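Local structure of putative uncharacterized protein (Bacteroides vulgatus, 4F7A) at residues L207-S212 and A342-R347. The protein probably binds glycans, perhaps mucin O-glycans, at the outer membrane as a SusD/RagB-family nutrient-binding lipoprotein. Numbering follows the deposited sequence.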
ATOM      1  N   LEU A 207       2.797   8.474   7.003  1.00 11.34           N
ATOM      2  CA  LEU A 207       3.624   9.360   6.182  1.00 11.25           C
ATOM      3  C   LEU A 207       4.869   9.832   6.937  1.00 12.74           C
ATOM      4  O   LEU A 207       5.939   9.978   6.350  1.00 11.86           O
ATOM      5  CB  LEU A 207       2.811  10.543   5.705  1.00 12.65           C
ATOM      6  CG  LEU A 207       1.613  10.179   4.830  1.00 16.58           C
ATOM      7  CD1 LEU A 207       0.904  11.430   4.358  1.00 14.20           C
ATOM      8  CD2 LEU A 207       1.995   9.313   3.652  1.00 13.94           C
ATOM      9  N   ALA A 208       4.703  10.052   8.241  1.00 11.15           N
ATOM     10  CA  ALA A 208       5.791  10.408   9.140  1.00 11.49           C
ATOM     11  C   ALA A 208       6.866   9.335   9.185  1.00 11.69           C
ATOM     12  O   ALA A 208       8.052   9.649   9.076  1.00 10.94           O
ATOM     13  CB  ALA A 208       5.240  10.690  10.548  1.00  9.77           C
HETATM   14  N   MSE A 209       6.472   8.069   9.323  1.00 10.88           N
HETATM   15  CA  MSE A 209       7.454   7.003   9.312  1.00 12.21           C
HETATM   16  C   MSE A 209       8.084   6.851   7.936  1.00 11.93           C
HETATM   17  O   MSE A 209       9.290   6.622   7.832  1.00 12.53           O
HETATM   18  CB  MSE A 209       6.895   5.691   9.809  1.00 12.92           C
HETATM   19  CG  MSE A 209       6.531   5.692  11.271  1.00 14.06           C
HETATM   20 SE   MSE A 209       7.915   6.249  12.503  0.75 11.13          SE
HETATM   21  CE  MSE A 209       7.377   8.070  12.711  1.00 14.92           C
ATOM     22  N   ARG A 210       7.305   7.051   6.879  1.00 11.35           N
ATOM     23  CA  ARG A 210       7.863   7.006   5.532  1.00 12.49           C
ATOM     24  C   ARG A 210       9.070   7.948   5.374  1.00 12.53           C
ATOM     25  O   ARG A 210      10.050   7.591   4.740  1.00 12.71           O
ATOM     26  CB  ARG A 210       6.830   7.377   4.461  1.00 11.60           C
ATOM     27  CG  ARG A 210       7.366   7.101   3.021  1.00 15.27           C
ATOM     28  CD  ARG A 210       7.074   5.679   2.538  1.00 16.28           C
ATOM     29  NE  ARG A 210       5.677   5.591   2.155  1.00 13.85           N
ATOM     30  CZ  ARG A 210       4.761   4.790   2.696  1.00 12.79           C
ATOM     31  NH1 ARG A 210       5.068   3.931   3.656  1.00 12.83           N
ATOM     32  NH2 ARG A 210       3.506   4.853   2.265  1.00 15.93           N
ATOM     33  N   VAL A 211       8.980   9.159   5.927  1.00 12.91           N
ATOM     34  CA  VAL A 211      10.036  10.151   5.724  1.00 11.09           C
ATOM     35  C   VAL A 211      11.124  10.080   6.810  1.00 12.62           C
ATOM     36  O   VAL A 211      12.019  10.909   6.808  1.00 14.45           O
ATOM     37  CB  VAL A 211       9.498  11.608   5.632  1.00 12.06           C
ATOM     38  CG1 VAL A 211       8.400  11.701   4.571  1.00 12.55           C
ATOM     39  CG2 VAL A 211       9.002  12.106   6.974  1.00 13.60           C
ATOM     40  N   SER A 212      11.054   9.095   7.713  1.00 12.85           N
ATOM     41  CA  SER A 212      11.950   9.057   8.892  1.00 12.31           C
ATOM     42  C   SER A 212      13.436   8.877   8.583  1.00 13.56           C
ATOM     43  O   SER A 212      14.268   9.363   9.350  1.00 14.38           O
ATOM     44  CB  SER A 212      11.492   8.012   9.916  1.00 11.33           C
ATOM     45  OG  SER A 212      11.507   6.711   9.358  1.00 13.63           O
ATOM     46  N   ALA A 342       5.297   1.161  16.902  1.00 11.68           N
ATOM     47  CA  ALA A 342       6.477   0.396  17.311  1.00 11.58           C
ATOM     48  C   ALA A 342       7.753   1.011  16.715  1.00 13.26           C
ATOM     49  O   ALA A 342       8.786   1.147  17.385  1.00 11.65           O
ATOM     50  CB  ALA A 342       6.342  -1.081  16.891  1.00  9.24           C
ATOM     51  N   GLU A 343       7.695   1.374  15.443  1.00 11.81           N
ATOM     52  CA  GLU A 343       8.852   1.957  14.821  1.00 10.09           C
ATOM     53  C   GLU A 343       9.156   3.335  15.406  1.00 11.17           C
ATOM     54  O   GLU A 343      10.327   3.698  15.587  1.00 13.34           O
ATOM     55  CB  GLU A 343       8.653   2.070  13.301  1.00 10.02           C
ATOM     56  CG  GLU A 343       9.875   2.747  12.615  1.00 11.43           C
ATOM     57  CD  GLU A 343       9.812   2.749  11.092  1.00 15.56           C
ATOM     58  OE1 GLU A 343       8.811   2.265  10.520  1.00 14.44           O
ATOM     59  OE2 GLU A 343      10.785   3.271  10.474  1.00 13.60           O
ATOM     60  N   ALA A 344       8.115   4.120  15.646  1.00 10.50           N
ATOM     61  CA  ALA A 344       8.303   5.454  16.226  1.00 10.01           C
ATOM     62  C   ALA A 344       9.019   5.324  17.569  1.00 10.19           C
ATOM     63  O   ALA A 344       9.943   6.086  17.862  1.00 13.14           O
ATOM     64  CB  ALA A 344       6.967   6.211  16.368  1.00 10.96           C
ATOM     65  N   SER A 345       8.622   4.339  18.368  1.00 10.48           N
ATOM     66  CA  SER A 345       9.281   4.093  19.663  1.00 13.26           C
ATOM     67  C   SER A 345      10.718   3.658  19.470  1.00 11.79           C
ATOM     68  O   SER A 345      11.616   4.149  20.150  1.00 12.53           O
ATOM     69  CB  SER A 345       8.501   3.066  20.476  1.00 14.19           C
ATOM     70  OG  SER A 345       7.283   3.642  20.914  1.00 14.72           O
ATOM     71  N   LEU A 346      10.943   2.758  18.515  1.00 11.85           N
ATOM     72  CA  LEU A 346      12.301   2.310  18.210  1.00 12.33           C
ATOM     73  C   LEU A 346      13.220   3.464  17.815  1.00 14.04           C
ATOM     74  O   LEU A 346      14.423   3.468  18.148  1.00 13.02           O
ATOM     75  CB  LEU A 346      12.272   1.252  17.102  1.00 12.75           C
ATOM     76  CG  LEU A 346      13.517   0.413  16.933  1.00 16.09           C
ATOM     77  CD1 LEU A 346      13.777  -0.334  18.211  1.00 16.06           C
ATOM     78  CD2 LEU A 346      13.354  -0.542  15.728  1.00 12.51           C
ATOM     79  N   ARG A 347      12.666   4.433  17.091  1.00 13.04           N
ATOM     80  CA  ARG A 347      13.423   5.626  16.650  1.00 14.82           C
ATOM     81  C   ARG A 347      13.476   6.748  17.688  1.00 15.57           C
ATOM     82  O   ARG A 347      14.122   7.787  17.456  1.00 16.53           O
ATOM     83  CB  ARG A 347      12.799   6.167  15.351  1.00 13.23           C
ATOM     84  CG  ARG A 347      13.021   5.275  14.161  1.00 12.29           C
ATOM     85  CD  ARG A 347      12.306   5.790  12.931  1.00 13.21           C
ATOM     86  NE  ARG A 347      12.527   4.901  11.805  1.00 11.51           N
ATOM     87  CZ  ARG A 347      13.566   4.970  10.963  1.00 13.86           C
ATOM     88  NH1 ARG A 347      14.488   5.923  11.070  1.00 15.10           N
ATOM     89  NH2 ARG A 347      13.680   4.093   9.996  1.00 12.80           N
TER
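Within the TPR-like helical fold of SusD homologs, segments 207-212 and 342-347, on helices 193-210 and 334-346, meet through Ser-212 and Met-209 on one side and Arg-347, Glu-343 and Ala-344 on the other. Ser-212 OG stands over the centre of one face of the Arg-347 guanidinium, 3.1 Å from CZ; being above the plane, it meets NE and NH2 at poor angles, a close polar contact and not a hydrogen bond. That hydroxyl instead donates to Met-209 O at 2.7 Å, in the carbonyl plane on a lone pair, and Ser-212 N shares this acceptor. The guanidinium is held from one turn back in the chain: Arg-347 NE forms a salt bridge to Glu-343 OE2 at 2.7 Å, on the anti side of the carboxylate, and NH2 adds a weak bond. Arg-444 of helix 435-445 also pairs with OE2, and Asn-213 accepts from Arg-347 NH2. Beside this polar cluster, selenomethionine Met-209, bent at chi2 (-53°), sets SE 3.8 Å from Ala-344 N and 4.0 Å from Ala-344 CB. A leucine in place of Arg-347 would probably leave Glu-343 OE2 with Arg-444 but without its NE and NH2 donors, and Ser-212 OG without the flat group beneath it. The contact thus joins helices 193-210 and 334-346, with helix 435-445 alongside, in the SusD-family TPR-like fold.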